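Local atomic coordinates of glycosyl hydrolase, family 38 (Enterococcus faecalis, PDB entry 5KBP), a protein that probably hydrolyses alpha-mannosidic linkages in carbohydrates, as a family 38 glycoside hydrolase. Residues L306-T311 against Y774-G779; K558-E563 against L659-T664; S691-V696 against F890-W895; G727-N732 against F790-Q795. All coordinates share one frame; numbering follows the deposited sequence.

Contact 1. Residues L306-T311 against Y774-G779; sequences LKQWNT and YTFKYG
Gln308, on helix 304-332 of the alpha-mannosidase middle domain, reaches across to strand 772-783 of the nine-stranded antiparallel sheet and meets Thr775 and Phe776 there. This is a helix-on-strand contact, and it is slender: the axes of the two short segments come no closer than 10.6 Å, with 56° between their directions, and one glutamine bridges the gap. The chain of Gln308 runs straight beyond CG, which carries the amide far enough from the helix to touch the strand. Its NE2 lies 2.9 Å from the backbone O of Thr775, but the N-H is bent well away from the acceptor, at 126°, so the hydrogen bond is weak. The same nitrogen of Gln308, NE2, sits 3.5 Å from CD1 of Phe776. Amide and phenyl planes are 41° apart, neither stacked nor perpendicular, and the nitrogen approaches the ring obliquely. Thr775 contributes through its main chain, since its side chain stays clear of the helical segment and instead packs on Glu662 and Thr664 of the neighbouring strand 659-667. Tyr774 and Phe776 also touch the start of the helix, Tyr774 on Val304 and Tyr305, Phe776 on Val304. On the other branch of the amide, Gln308 OE1 lies at the edge of the Tyr774 ring, near its plane, 4.2 Å from CD2.

Contact 2. Residues K558-E563 against L659-T664; sequences KLLTFE and LFFETT. With SO4 (sulfate ion), chain K.
Two layers of beta-structure in the family 38 C-terminal domain face each other here: strand 555-566 of the ten-stranded sheet and strand 659-667 of the nine-stranded one. Leu560 meets Phe661, and Phe562 meets Thr663, with no hydrogen bond between the two segments and the nearest CA pair, Leu560 and Phe661, 9.0 Å apart. That spacing, too wide for neighbours within one sheet, marks a face-to-face side-chain contact. Leu560 supplies the clearest interaction, a CH-pi contact in which its CD1 stands 4.1 Å from the centroid of the Phe661 ring and only 12° off the ring normal. With CG turned away from the backbone N (chi1 -163°), Leu560 brings both methyl groups to the ring, CD2 lying 4.1 Å from Phe661 CD1. The opposite face of that ring carries the main-chain O of Leu659, 3.6 Å above the plane and offset toward the rim. At the second pair the geometry changes: Thr663 OG1 approaches the edge of the Phe562 ring, near its plane and 3.6 Å from CZ. This hydroxyl is buried, and its hydrogen-bond partners are Tyr778 OH and Thr648 OG1. Leu560 and Thr561 both face Leu677 in a G1 beta bulge. At the surface Lys558 NZ donates to O4 of a sulfate ion, 2.9 Å away, probably a remnant of the crystallisation liquor. Interdigitated aliphatic and aromatic side chains between two antiparallel sheets are the core arrangement of a beta-sandwich.

Contact 3. Residues S691-V696 against F890-W895; sequences SIYEVV and FEIRTW
Tyr693 and Ile892 cross at about a right angle, the branched aliphatic chain lying against the base and one face of the phenol ring. Both gamma branches of Ile892 take part. Along one, CD1 comes within 3.6 Å of Tyr693 CB and 3.7 Å of Tyr693 CG, while CG1 sits 3.8 Å from the same CB. The other branch makes a CH-pi contact: CG2 is 4.2 Å from the ring centroid, 14° off the normal and displaced toward the rim. This division follows from chi1 of -52°, which sets Ile892 CG1 beside the backbone N and leaves CG2 beside the carbonyl carbon. The phenol oxygen of Tyr693 is anchored beyond the contact by a hydrogen bond to Glu101 OE2.

The pair joins the turn before strand 695-699, an outermost strand of the nine-stranded sheet, to the start of strand 892-897 in the five-stranded antiparallel sheet of the C-terminal beta-sandwich domain. No hydrogen bond runs directly between the two segments. Gln135 NE2 instead bridges them, donating to the main-chain O of both Tyr693 and Phe890, and Met139 of helix 136-141 packs on Tyr693 and Ile892 alike.

Phe890 brings its ring obliquely toward strand 695-699, with CE1 4.4 Å from Val695 O. On the far side of Ile892, Arg893 holds Glu891 side-on through two nitrogens in a salt bridge. NE reaches OE1 of that carboxylate at 2.7 Å and 161°, almost in the guanidinium plane, whereas NH2 binds Glu891 OE2 at 3.0 Å from a more tilted position.

Contact 4. Residues G727-N732 against F790-Q795; sequences GVTIFN and FATYQQ
Thr729 OG1 donates a hydrogen bond to Thr792 OG1 across 3.1 Å, joining strand 727-732 to helix 789-799. The helix packs against the nine-stranded antiparallel sheet just after strand 772-783, which pairs with strand 727-732; the contact is a helix-on-sheet arrangement. Both hydroxyls have second partners: Thr729 OG1 is also bonded to Asn720 ND2 from the adjoining strand 718-722, and Thr792 OG1 to the backbone O of Arg789, three residues back in the helix. These partners link neighbouring strand, threonine pair and first helical turn in one series of hydrogen bonds, and satisfy two buried polar groups.

The first torsions differ between the two threonines. In Thr729 the hydroxyl lies beside the backbone N and opposite the carbonyl carbon (chi1 -61°). In Thr792 it sits between the N and the carbonyl carbon (chi1 70°), a position from which it reaches both Arg789 O and the strand. The two side chains cross at a slant, close enough for Thr792 OG1 to lie 3.8 Å from Thr729 CB and 4.0 Å from its CG2. Thr729 CA and Thr792 CA are 6.9 Å apart, the closest such pair of the two segments.

Tyr793 joins in although its side chain sets off away from the strand. Its ring turns back alongside the sheet, stacks with Phe718 and fastens its hydroxyl to Glu688 OE1. It runs at about a right angle to the Thr729 side chain, and Thr729 OG1 meets the ring edge near its plane, 3.8 Å from CE1.

All four contacts involve the nine-stranded antiparallel sheet. Strands 659-667, 772-783 and 727-732 are consecutive in it and carry contacts 2, 1 and 4, whose centres lie 14 to 17 Å apart; contact 3 is at the outermost strand 695-699, about 16 Å from contact 4 and 30 Å from contact 2. Tyr778 O and Phe661 N, 2.7 Å apart, join contacts 1 and 2, while Gly779 N and Phe731 O, at 2.8 Å, join contacts 1 and 4. Along the chain, contact 1 spans contact 2, contact 3 spans contact 4, and the segments of contact 1 alternate with those of contacts 3 and 4. Thus the sheet meets the middle domain, the ten-stranded sheet, helix 789-799 and the C-terminal beta-sandwich domain.

Contact 1. Residues L306-T311 against Y774-G779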
# COMPACT_ATOMS: atom_id res chain seq x y z
N LEU A 306 6.82 12.18 -3.29
CA LEU A 306 6.11 12.18 -2.02
C LEU A 306 5.55 13.56 -1.71
O LEU A 306 4.40 13.70 -1.29
CB LEU A 306 7.03 11.71 -0.90
CG LEU A 306 7.57 10.28 -0.94
CD1 LEU A 306 8.58 10.06 0.16
CD2 LEU A 306 6.43 9.27 -0.82
N LYS A 307 6.38 14.60 -1.90
CA LYS A 307 5.93 15.96 -1.61
C LYS A 307 4.84 16.40 -2.58
O LYS A 307 3.93 17.13 -2.20
CB LYS A 307 7.12 16.92 -1.67
CG LYS A 307 7.97 16.98 -0.41
CD LYS A 307 8.85 15.75 -0.25
CE LYS A 307 9.82 15.94 0.90
NZ LYS A 307 10.66 14.73 1.12
N GLN A 308 4.93 15.96 -3.84
CA GLN A 308 3.89 16.30 -4.81
C GLN A 308 2.56 15.66 -4.45
O GLN A 308 1.51 16.30 -4.50
CB GLN A 308 4.34 15.89 -6.21
CG GLN A 308 5.49 16.72 -6.76
CD GLN A 308 5.90 16.29 -8.16
OE1 GLN A 308 5.91 15.10 -8.48
NE2 GLN A 308 6.25 17.26 -8.99
N TRP A 309 2.59 14.37 -4.09
CA TRP A 309 1.36 13.70 -3.68
C TRP A 309 0.80 14.30 -2.40
O TRP A 309 -0.42 14.43 -2.25
CB TRP A 309 1.62 12.20 -3.50
CG TRP A 309 1.37 11.41 -4.74
CD1 TRP A 309 2.26 11.13 -5.73
CD2 TRP A 309 0.13 10.80 -5.13
NE1 TRP A 309 1.66 10.38 -6.71
CE2 TRP A 309 0.35 10.16 -6.37
CE3 TRP A 309 -1.14 10.73 -4.55
CZ2 TRP A 309 -0.65 9.47 -7.04
CZ3 TRP A 309 -2.13 10.04 -5.21
CH2 TRP A 309 -1.89 9.42 -6.44
N ASN A 310 1.67 14.67 -1.46
CA ASN A 310 1.20 15.26 -0.21
C ASN A 310 0.50 16.59 -0.48
O ASN A 310 -0.58 16.85 0.08
CB ASN A 310 2.37 15.46 0.75
CG ASN A 310 1.91 15.79 2.15
OD1 ASN A 310 0.83 15.38 2.58
ND2 ASN A 310 2.73 16.54 2.88
N THR A 311 1.08 17.43 -1.33
CA THR A 311 0.43 18.67 -1.71
C THR A 311 -0.92 18.40 -2.37
O THR A 311 -1.91 19.08 -2.08
CB THR A 311 1.33 19.48 -2.66
OG1 THR A 311 2.50 19.90 -1.95
CG2 THR A 311 0.60 20.70 -3.19
N TYR A 774 8.27 12.53 -14.56
CA TYR A 774 7.95 13.52 -13.54
C TYR A 774 7.44 14.79 -14.19
O TYR A 774 7.89 15.16 -15.28
CB TYR A 774 9.16 13.84 -12.65
CG TYR A 774 9.48 12.76 -11.64
CD1 TYR A 774 10.30 11.69 -11.97
CD2 TYR A 774 8.94 12.80 -10.36
CE1 TYR A 774 10.59 10.70 -11.05
CE2 TYR A 774 9.22 11.82 -9.43
CZ TYR A 774 10.04 10.77 -9.78
OH TYR A 774 10.32 9.78 -8.86
N THR A 775 6.51 15.45 -13.52
CA THR A 775 5.95 16.72 -13.97
C THR A 775 5.97 17.69 -12.80
O THR A 775 5.35 17.43 -11.76
CB THR A 775 4.53 16.55 -14.49
OG1 THR A 775 4.53 15.65 -15.61
CG2 THR A 775 3.96 17.89 -14.93
N PHE A 776 6.67 18.81 -12.97
CA PHE A 776 6.82 19.82 -11.93
C PHE A 776 6.00 21.05 -12.32
O PHE A 776 6.21 21.63 -13.39
CB PHE A 776 8.28 20.20 -11.73
CG PHE A 776 9.20 19.01 -11.63
CD1 PHE A 776 9.27 18.28 -10.46
CD2 PHE A 776 9.99 18.63 -12.71
CE1 PHE A 776 10.11 17.18 -10.37
CE2 PHE A 776 10.83 17.54 -12.62
CZ PHE A 776 10.89 16.81 -11.45
N LYS A 777 5.07 21.44 -11.44
CA LYS A 777 4.20 22.59 -11.67
C LYS A 777 4.66 23.74 -10.78
O LYS A 777 4.73 23.60 -9.56
CB LYS A 777 2.74 22.24 -11.39
CG LYS A 777 2.16 21.20 -12.33
CD LYS A 777 0.69 20.95 -12.04
CE LYS A 777 0.10 19.92 -12.99
NZ LYS A 777 -1.33 19.66 -12.71
N TYR A 778 4.96 24.88 -11.40
CA TYR A 778 5.42 26.06 -10.69
C TYR A 778 5.08 27.28 -11.55
O TYR A 778 4.62 27.15 -12.69
CB TYR A 778 6.91 25.97 -10.36
CG TYR A 778 7.82 25.70 -11.55
CD1 TYR A 778 7.90 24.44 -12.12
CD2 TYR A 778 8.61 26.71 -12.08
CE1 TYR A 778 8.73 24.19 -13.19
CE2 TYR A 778 9.44 26.47 -13.15
CZ TYR A 778 9.50 25.21 -13.71
OH TYR A 778 10.33 24.96 -14.78
N GLY A 779 5.32 28.47 -11.00
CA GLY A 779 4.95 29.67 -11.72
C GLY A 779 5.65 30.91 -11.19
O GLY A 779 6.34 30.87 -10.17

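Contact 2. Residues K558-E563 against L659-T664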
# COMPACT_ATOMS: atom_id res chain seq x y z
N LYS A 558 17.13 36.03 -18.16
CA LYS A 558 17.70 34.73 -17.83
C LYS A 558 16.82 33.93 -16.87
O LYS A 558 17.31 33.07 -16.13
CB LYS A 558 19.12 34.86 -17.26
CG LYS A 558 20.09 35.53 -18.22
CD LYS A 558 21.47 35.67 -17.59
CE LYS A 558 22.43 36.35 -18.55
NZ LYS A 558 23.79 36.52 -17.96
N LEU A 559 15.52 34.19 -16.88
CA LEU A 559 14.59 33.44 -16.04
C LEU A 559 14.32 32.06 -16.64
O LEU A 559 14.44 31.86 -17.86
CB LEU A 559 13.29 34.21 -15.86
CG LEU A 559 13.40 35.58 -15.19
CD1 LEU A 559 12.07 36.30 -15.21
CD2 LEU A 559 13.90 35.42 -13.76
N LEU A 560 13.94 31.12 -15.78
CA LEU A 560 13.67 29.74 -16.17
C LEU A 560 14.91 29.08 -16.78
O LEU A 560 14.88 28.53 -17.88
CB LEU A 560 12.48 29.66 -17.13
CG LEU A 560 11.81 28.29 -17.32
CD1 LEU A 560 11.08 27.88 -16.05
CD2 LEU A 560 10.87 28.30 -18.52
N THR A 561 16.02 29.16 -16.05
CA THR A 561 17.26 28.49 -16.42
C THR A 561 17.44 27.25 -15.56
O THR A 561 17.30 27.31 -14.33
CB THR A 561 18.46 29.43 -16.25
OG1 THR A 561 18.35 30.52 -17.18
CG2 THR A 561 19.76 28.69 -16.51
N PHE A 562 17.74 26.13 -16.20
CA PHE A 562 17.87 24.85 -15.52
C PHE A 562 19.33 24.55 -15.22
O PHE A 562 20.22 24.84 -16.04
CB PHE A 562 17.25 23.73 -16.35
CG PHE A 562 15.77 23.89 -16.56
CD1 PHE A 562 14.87 23.54 -15.56
CD2 PHE A 562 15.28 24.40 -17.74
CE1 PHE A 562 13.51 23.69 -15.75
CE2 PHE A 562 13.91 24.55 -17.94
CZ PHE A 562 13.03 24.20 -16.94
N GLU A 563 19.58 23.95 -14.06
CA GLU A 563 20.93 23.67 -13.59
C GLU A 563 20.95 22.30 -12.94
O GLU A 563 20.16 22.01 -12.05
CB GLU A 563 21.39 24.73 -12.58
CG GLU A 563 22.76 24.47 -11.97
CD GLU A 563 22.96 25.20 -10.66
OE1 GLU A 563 22.47 24.70 -9.62
OE2 GLU A 563 23.59 26.28 -10.66
N LEU A 659 2.47 33.74 -14.63
CA LEU A 659 3.09 32.98 -15.71
C LEU A 659 3.31 31.56 -15.21
O LEU A 659 4.13 31.33 -14.31
CB LEU A 659 4.40 33.63 -16.14
CG LEU A 659 4.94 33.27 -17.52
CD1 LEU A 659 4.05 33.85 -18.61
CD2 LEU A 659 6.38 33.75 -17.68
N PHE A 660 2.58 30.61 -15.78
CA PHE A 660 2.59 29.23 -15.31
C PHE A 660 3.61 28.40 -16.06
O PHE A 660 3.80 28.57 -17.27
CB PHE A 660 1.20 28.60 -15.45
CG PHE A 660 0.17 29.21 -14.54
CD1 PHE A 660 -0.54 30.33 -14.92
CD2 PHE A 660 -0.10 28.64 -13.30
CE1 PHE A 660 -1.49 30.89 -14.08
CE2 PHE A 660 -1.04 29.19 -12.46
CZ PHE A 660 -1.74 30.31 -12.85
N PHE A 661 4.27 27.49 -15.34
CA PHE A 661 5.26 26.59 -15.92
C PHE A 661 4.89 25.15 -15.60
O PHE A 661 4.32 24.85 -14.55
CB PHE A 661 6.66 26.89 -15.38
CG PHE A 661 7.06 28.33 -15.49
CD1 PHE A 661 7.22 28.92 -16.73
CD2 PHE A 661 7.28 29.09 -14.36
CE1 PHE A 661 7.59 30.25 -16.84
CE2 PHE A 661 7.65 30.42 -14.45
CZ PHE A 661 7.81 31.00 -15.70
N GLU A 662 5.23 24.25 -16.53
CA GLU A 662 5.00 22.82 -16.36
C GLU A 662 6.17 22.09 -17.02
O GLU A 662 6.19 21.92 -18.24
CB GLU A 662 3.66 22.39 -16.96
CG GLU A 662 2.95 21.30 -16.17
CD GLU A 662 1.63 20.90 -16.78
OE1 GLU A 662 1.60 19.94 -17.57
OE2 GLU A 662 0.61 21.55 -16.47
N THR A 663 7.14 21.67 -16.21
CA THR A 663 8.34 21.01 -16.69
C THR A 663 8.19 19.50 -16.52
O THR A 663 7.85 19.03 -15.44
CB THR A 663 9.58 21.51 -15.94
OG1 THR A 663 9.74 22.92 -16.16
CG2 THR A 663 10.82 20.78 -16.42
N THR A 664 8.46 18.76 -17.59
CA THR A 664 8.37 17.31 -17.59
C THR A 664 9.70 16.71 -18.02
O THR A 664 10.31 17.17 -18.99
CB THR A 664 7.26 16.80 -18.51
OG1 THR A 664 7.49 17.27 -19.85
CG2 THR A 664 5.90 17.30 -18.04
S SO4 K . 24.28 39.82 -19.39
O1 SO4 K . 22.93 39.97 -18.86
O2 SO4 K . 24.24 39.07 -20.64
O3 SO4 K . 24.86 41.14 -19.63
O4 SO4 K . 25.11 39.10 -18.42

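Contact 3. Residues S691-V696 against F890-W895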
# COMPACT_ATOMS: atom_id res chain seq x y z
N SER A 691 5.48 29.75 4.95
CA SER A 691 5.69 28.73 5.97
C SER A 691 4.35 28.23 6.50
O SER A 691 3.41 28.04 5.73
CB SER A 691 6.56 29.27 7.10
OG SER A 691 6.95 28.23 7.98
N ILE A 692 4.26 28.03 7.81
CA ILE A 692 3.05 27.51 8.44
C ILE A 692 2.31 28.69 9.06
O ILE A 692 2.72 29.21 10.10
CB ILE A 692 3.38 26.44 9.49
CG1 ILE A 692 4.20 25.32 8.84
CG2 ILE A 692 2.10 25.90 10.11
CD1 ILE A 692 3.55 24.72 7.62
N TYR A 693 1.21 29.09 8.42
CA TYR A 693 0.41 30.23 8.86
C TYR A 693 1.27 31.48 9.02
O TYR A 693 1.08 32.28 9.94
CB TYR A 693 -0.33 29.92 10.16
CG TYR A 693 -1.38 28.83 10.06
CD1 TYR A 693 -2.52 29.01 9.30
CD2 TYR A 693 -1.23 27.64 10.75
CE1 TYR A 693 -3.49 28.02 9.22
CE2 TYR A 693 -2.18 26.64 10.67
CZ TYR A 693 -3.31 26.84 9.90
OH TYR A 693 -4.27 25.85 9.82
N GLU A 694 2.22 31.66 8.11
CA GLU A 694 3.22 32.70 8.29
C GLU A 694 3.98 32.92 7.00
O GLU A 694 4.34 31.97 6.31
CB GLU A 694 4.19 32.30 9.42
CG GLU A 694 5.48 33.10 9.47
CD GLU A 694 6.44 32.57 10.52
OE1 GLU A 694 7.00 33.38 11.28
OE2 GLU A 694 6.61 31.34 10.59
N VAL A 695 4.21 34.19 6.67
CA VAL A 695 5.18 34.59 5.65
C VAL A 695 6.43 35.00 6.41
O VAL A 695 6.54 36.13 6.90
CB VAL A 695 4.65 35.71 4.76
CG1 VAL A 695 5.73 36.16 3.78
CG2 VAL A 695 3.41 35.25 4.01
N VAL A 696 7.38 34.08 6.52
CA VAL A 696 8.55 34.26 7.38
C VAL A 696 9.62 35.04 6.63
O VAL A 696 9.82 34.85 5.42
CB VAL A 696 9.08 32.90 7.87
CG1 VAL A 696 9.59 32.05 6.71
CG2 VAL A 696 10.16 33.09 8.92
N PHE A 890 -0.14 38.41 12.34
CA PHE A 890 0.20 36.99 12.33
C PHE A 890 -0.78 36.17 13.16
O PHE A 890 -0.44 35.09 13.66
CB PHE A 890 1.64 36.75 12.80
CG PHE A 890 2.66 37.54 12.04
CD1 PHE A 890 3.01 37.19 10.74
CD2 PHE A 890 3.29 38.62 12.62
CE1 PHE A 890 3.95 37.92 10.04
CE2 PHE A 890 4.24 39.35 11.93
CZ PHE A 890 4.57 39.00 10.64
N GLU A 891 -2.00 36.66 13.33
CA GLU A 891 -3.01 35.93 14.08
C GLU A 891 -3.63 34.84 13.22
O GLU A 891 -3.91 35.05 12.04
CB GLU A 891 -4.10 36.87 14.59
CG GLU A 891 -5.08 36.21 15.55
CD GLU A 891 -6.35 37.00 15.73
OE1 GLU A 891 -7.44 36.39 15.65
OE2 GLU A 891 -6.27 38.23 15.95
N ILE A 892 -3.84 33.68 13.82
CA ILE A 892 -4.57 32.58 13.20
C ILE A 892 -5.98 32.62 13.78
O ILE A 892 -6.22 32.18 14.90
CB ILE A 892 -3.90 31.23 13.44
CG1 ILE A 892 -2.42 31.29 13.05
CG2 ILE A 892 -4.61 30.14 12.65
CD1 ILE A 892 -1.64 30.07 13.50
N ARG A 893 -6.93 33.16 13.01
CA ARG A 893 -8.29 33.35 13.48
C ARG A 893 -9.19 32.25 12.92
O ARG A 893 -9.11 31.90 11.74
CB ARG A 893 -8.83 34.72 13.08
CG ARG A 893 -10.21 35.03 13.62
CD ARG A 893 -10.54 36.51 13.52
NE ARG A 893 -9.70 37.31 14.41
CZ ARG A 893 -9.81 38.63 14.53
NH1 ARG A 893 -10.71 39.30 13.83
NH2 ARG A 893 -9.01 39.29 15.36
N THR A 894 -10.06 31.72 13.78
CA THR A 894 -11.02 30.69 13.41
C THR A 894 -12.42 31.14 13.79
O THR A 894 -12.66 31.54 14.94
CB THR A 894 -10.68 29.36 14.10
OG1 THR A 894 -9.33 28.99 13.81
CG2 THR A 894 -11.61 28.26 13.61
N TRP A 895 -13.34 31.07 12.84
CA TRP A 895 -14.72 31.46 13.04
C TRP A 895 -15.61 30.24 13.28
O TRP A 895 -15.25 29.11 12.97
CB TRP A 895 -15.25 32.25 11.84
CG TRP A 895 -14.64 33.61 11.66
CD1 TRP A 895 -15.17 34.80 12.05
CD2 TRP A 895 -13.40 33.91 11.02
NE1 TRP A 895 -14.33 35.83 11.70
CE2 TRP A 895 -13.23 35.31 11.07
CE3 TRP A 895 -12.40 33.13 10.42
CZ2 TRP A 895 -12.12 35.95 10.53
CZ3 TRP A 895 -11.29 33.77 9.89
CH2 TRP A 895 -11.16 35.16 9.96

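Contact 4. Residues G727-N732 against F790-Q795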
# COMPACT_ATOMS: atom_id res chain seq x y z
N GLY A 727 9.58 43.37 -7.18
CA GLY A 727 9.65 42.09 -6.51
C GLY A 727 9.25 40.95 -7.43
O GLY A 727 8.52 41.15 -8.41
N VAL A 728 9.74 39.76 -7.09
CA VAL A 728 9.47 38.54 -7.84
C VAL A 728 8.97 37.48 -6.87
O VAL A 728 9.59 37.26 -5.82
CB VAL A 728 10.71 38.04 -8.60
CG1 VAL A 728 10.39 36.76 -9.36
CG2 VAL A 728 11.23 39.10 -9.55
N THR A 729 7.86 36.84 -7.21
CA THR A 729 7.32 35.73 -6.43
C THR A 729 7.32 34.47 -7.29
O THR A 729 6.87 34.50 -8.44
CB THR A 729 5.89 36.03 -5.95
OG1 THR A 729 5.90 37.18 -5.09
CG2 THR A 729 5.33 34.85 -5.17
N ILE A 730 7.82 33.38 -6.72
CA ILE A 730 7.87 32.08 -7.39
C ILE A 730 7.05 31.11 -6.56
O ILE A 730 7.40 30.81 -5.42
CB ILE A 730 9.32 31.58 -7.55
CG1 ILE A 730 10.17 32.61 -8.30
CG2 ILE A 730 9.34 30.24 -8.27
CD1 ILE A 730 9.70 32.89 -9.70
N PHE A 731 5.96 30.60 -7.14
CA PHE A 731 5.12 29.63 -6.47
C PHE A 731 5.30 28.25 -7.11
O PHE A 731 5.80 28.13 -8.23
CB PHE A 731 3.65 30.05 -6.49
CG PHE A 731 3.10 30.35 -7.86
CD1 PHE A 731 3.18 31.63 -8.39
CD2 PHE A 731 2.47 29.36 -8.60
CE1 PHE A 731 2.67 31.91 -9.64
CE2 PHE A 731 1.96 29.64 -9.85
CZ PHE A 731 2.05 30.91 -10.37
N ASN A 732 4.87 27.23 -6.38
CA ASN A 732 5.14 25.85 -6.77
C ASN A 732 4.08 24.93 -6.17
O ASN A 732 3.26 25.35 -5.35
CB ASN A 732 6.54 25.42 -6.31
CG ASN A 732 6.63 25.26 -4.80
OD1 ASN A 732 6.43 24.17 -4.27
ND2 ASN A 732 6.94 26.35 -4.11
N PHE A 790 1.45 40.86 -1.36
CA PHE A 790 0.49 39.98 -0.70
C PHE A 790 -0.58 39.48 -1.66
O PHE A 790 -1.09 38.37 -1.49
CB PHE A 790 -0.15 40.71 0.49
CG PHE A 790 0.86 41.19 1.50
CD1 PHE A 790 1.56 40.28 2.28
CD2 PHE A 790 1.10 42.54 1.66
CE1 PHE A 790 2.49 40.72 3.20
CE2 PHE A 790 2.03 42.98 2.58
CZ PHE A 790 2.72 42.07 3.35
N ALA A 791 -0.93 40.28 -2.68
CA ALA A 791 -1.84 39.79 -3.70
C ALA A 791 -1.24 38.62 -4.47
O ALA A 791 -1.94 37.67 -4.83
CB ALA A 791 -2.21 40.93 -4.66
N THR A 792 0.08 38.67 -4.71
CA THR A 792 0.75 37.56 -5.38
C THR A 792 0.77 36.31 -4.50
O THR A 792 0.82 35.19 -5.02
CB THR A 792 2.17 37.95 -5.77
OG1 THR A 792 2.97 38.08 -4.59
CG2 THR A 792 2.16 39.28 -6.51
N TYR A 793 0.74 36.49 -3.18
CA TYR A 793 0.70 35.34 -2.28
C TYR A 793 -0.67 34.67 -2.32
O TYR A 793 -0.77 33.44 -2.32
CB TYR A 793 1.04 35.76 -0.85
CG TYR A 793 2.43 36.34 -0.66
CD1 TYR A 793 3.37 36.28 -1.68
CD2 TYR A 793 2.79 36.92 0.54
CE1 TYR A 793 4.64 36.80 -1.50
CE2 TYR A 793 4.06 37.44 0.73
CZ TYR A 793 4.97 37.38 -0.30
OH TYR A 793 6.23 37.90 -0.11
N GLN A 794 -1.74 35.48 -2.36
CA GLN A 794 -3.09 34.92 -2.41
C GLN A 794 -3.31 34.15 -3.71
O GLN A 794 -3.85 33.04 -3.70
CB GLN A 794 -4.12 36.04 -2.26
CG GLN A 794 -4.14 36.69 -0.89
CD GLN A 794 -5.20 37.77 -0.77
OE1 GLN A 794 -5.29 38.66 -1.62
NE2 GLN A 794 -6.02 37.69 0.28
N GLN A 795 -2.91 34.74 -4.84
CA GLN A 795 -3.03 34.04 -6.12
C GLN A 795 -2.11 32.83 -6.18
O GLN A 795 -2.40 31.87 -6.91
CB GLN A 795 -2.74 35.00 -7.27
CG GLN A 795 -3.76 36.12 -7.43